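Local atomic coordinates of lectin (Trichosanthes anguina, PDB entry 4HR6), a protein that probably forms one part of the ribosome-inactivating-protein-like moiety of a three-chain, nontoxic, carbohydrate-binding seed lectin homologous to type II ribosome-inactivating proteins. Residues B[143-148]-B[172-177]. Sequence-based numbering, arbitrary orientation.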
# COMPACT_ATOMS: atom_id res chain seq x y z
N ILE B 143 1.55 12.92 -1.85
CA ILE B 143 2.50 12.46 -2.84
C ILE B 143 3.95 12.66 -2.36
O ILE B 143 4.74 11.74 -2.38
CB ILE B 143 2.25 13.14 -4.20
CG1 ILE B 143 0.93 12.59 -4.79
CG2 ILE B 143 3.41 12.91 -5.16
CD1 ILE B 143 0.53 13.06 -6.17
N VAL B 144 4.27 13.86 -1.90
CA VAL B 144 5.63 14.20 -1.49
C VAL B 144 6.16 13.30 -0.38
O VAL B 144 7.33 12.91 -0.43
CB VAL B 144 5.73 15.68 -1.11
CG1 VAL B 144 7.00 15.97 -0.33
CG2 VAL B 144 5.70 16.53 -2.38
N SER B 145 5.32 12.97 0.60
CA SER B 145 5.74 12.13 1.73
C SER B 145 6.05 10.69 1.29
O SER B 145 6.92 10.03 1.85
CB SER B 145 4.71 12.15 2.87
OG SER B 145 3.48 11.55 2.50
N LEU B 146 5.36 10.20 0.26
CA LEU B 146 5.68 8.92 -0.32
C LEU B 146 7.04 8.98 -1.02
O LEU B 146 7.88 8.11 -0.82
CB LEU B 146 4.61 8.49 -1.32
CG LEU B 146 3.22 8.18 -0.78
CD1 LEU B 146 2.26 7.95 -1.95
CD2 LEU B 146 3.26 6.97 0.13
N GLU B 147 7.26 10.01 -1.83
CA GLU B 147 8.52 10.15 -2.56
C GLU B 147 9.72 10.20 -1.61
O GLU B 147 10.70 9.48 -1.79
CB GLU B 147 8.50 11.40 -3.44
CG GLU B 147 7.53 11.30 -4.63
CD GLU B 147 7.39 12.61 -5.38
OE1 GLU B 147 8.06 13.59 -5.03
OE2 GLU B 147 6.59 12.68 -6.33
N ASP B 148 9.61 11.04 -0.60
CA ASP B 148 10.68 11.25 0.35
C ASP B 148 10.96 10.04 1.26
O ASP B 148 12.06 9.91 1.79
CB ASP B 148 10.40 12.49 1.20
CG ASP B 148 10.50 13.79 0.41
OD1 ASP B 148 11.02 13.81 -0.72
OD2 ASP B 148 10.04 14.81 0.94
N GLU B 172 6.17 8.53 8.68
CA GLU B 172 5.17 9.58 8.72
C GLU B 172 4.65 9.88 7.33
O GLU B 172 5.34 10.46 6.51
CB GLU B 172 5.78 10.86 9.31
CG GLU B 172 6.56 10.61 10.58
CD GLU B 172 6.81 11.87 11.38
OE1 GLU B 172 7.38 12.84 10.84
OE2 GLU B 172 6.43 11.89 12.56
N LEU B 173 3.42 9.46 7.06
CA LEU B 173 2.77 9.75 5.78
C LEU B 173 1.58 10.67 5.97
O LEU B 173 1.04 10.78 7.07
CB LEU B 173 2.33 8.47 5.11
CG LEU B 173 3.42 7.48 4.71
CD1 LEU B 173 2.78 6.29 4.01
CD2 LEU B 173 4.46 8.13 3.81
N TYR B 174 1.19 11.34 4.89
CA TYR B 174 0.04 12.21 4.88
C TYR B 174 -1.02 11.67 3.95
O TYR B 174 -0.70 11.05 2.95
CB TYR B 174 0.45 13.61 4.44
CG TYR B 174 1.26 14.30 5.49
CD1 TYR B 174 2.64 14.18 5.52
CD2 TYR B 174 0.63 15.05 6.48
CE1 TYR B 174 3.39 14.81 6.48
CE2 TYR B 174 1.38 15.68 7.46
CZ TYR B 174 2.75 15.56 7.46
OH TYR B 174 3.50 16.18 8.43
N ASN B 175 -2.29 11.92 4.29
CA ASN B 175 -3.40 11.61 3.39
C ASN B 175 -3.75 12.83 2.58
O ASN B 175 -3.11 13.87 2.74
CB ASN B 175 -4.61 10.99 4.13
CG ASN B 175 -5.36 11.97 5.03
OD1 ASN B 175 -5.14 13.18 5.05
ND2 ASN B 175 -6.27 11.42 5.81
N SER B 176 -4.71 12.70 1.68
CA SER B 176 -5.11 13.82 0.82
C SER B 176 -5.73 15.01 1.56
O SER B 176 -5.82 16.10 0.99
CB SER B 176 -6.07 13.34 -0.28
OG SER B 176 -5.56 12.21 -0.95
N ASN B 177 -6.14 14.84 2.81
CA ASN B 177 -6.59 15.97 3.61
C ASN B 177 -5.48 16.53 4.50
O ASN B 177 -5.75 17.29 5.43
CB ASN B 177 -7.81 15.58 4.46
CG ASN B 177 -9.06 15.34 3.62
OD1 ASN B 177 -9.34 16.09 2.68
ND2 ASN B 177 -9.81 14.30 3.96
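Ser145, on helix 141-159, faces Leu173 near the end of strand 166-174, their CA atoms 5.6 Å apart; the axes of the short segments 143-148 and 172-174 approach to 7.0 Å at 150°, a nearly antiparallel helix-on-strand packing. In this ribosome-inactivating-protein fold the strand pairs with 180-185 in a two-stranded antiparallel hairpin, in which Leu173 exchanges backbone hydrogen bonds with Ile181; the contact joins helix 141-159 to this hairpin. With 179 Å² buried in all, the interface is small, Ser145 and Leu173 giving the largest shares.

The CB of Ser145 points toward the strand, and chi1 of 66° sets OG between the backbone N and the carbonyl carbon. There Ser145 OG accepts a weak hydrogen bond from Tyr174 N at 3.3 Å, fairly straight at 159°. The same hydroxyl is hydrogen-bonded to Leu141 O one turn earlier and, weakly, to Ala142 O. With both those partners carbonyl oxygens, the hydroxyl can give its proton to the helix while receiving the strand N-H, which links the two backbones through a single buried side chain. Ser145 CB lies in the plane of the Tyr174 ring, at its edge, 3.9 Å from CD1.

On the other flank the leucines supply the apolar part. Leu146 and Leu173 cross at about a right angle, CD2 of the former 4.0 Å from CD1 of the latter. Beyond this pair Leu146 also packs on Phe120 and Phe122, and on Tyr264 of the neighbouring lectin chain, where the hairpin and helix meet the partner subunit. CD2 of Leu173 touches both the Leu146 methyl and the serine, lying 3.7 Å from Ser145 O, the carbonyl that also accepts a hydrogen bond from Asn149 ND2.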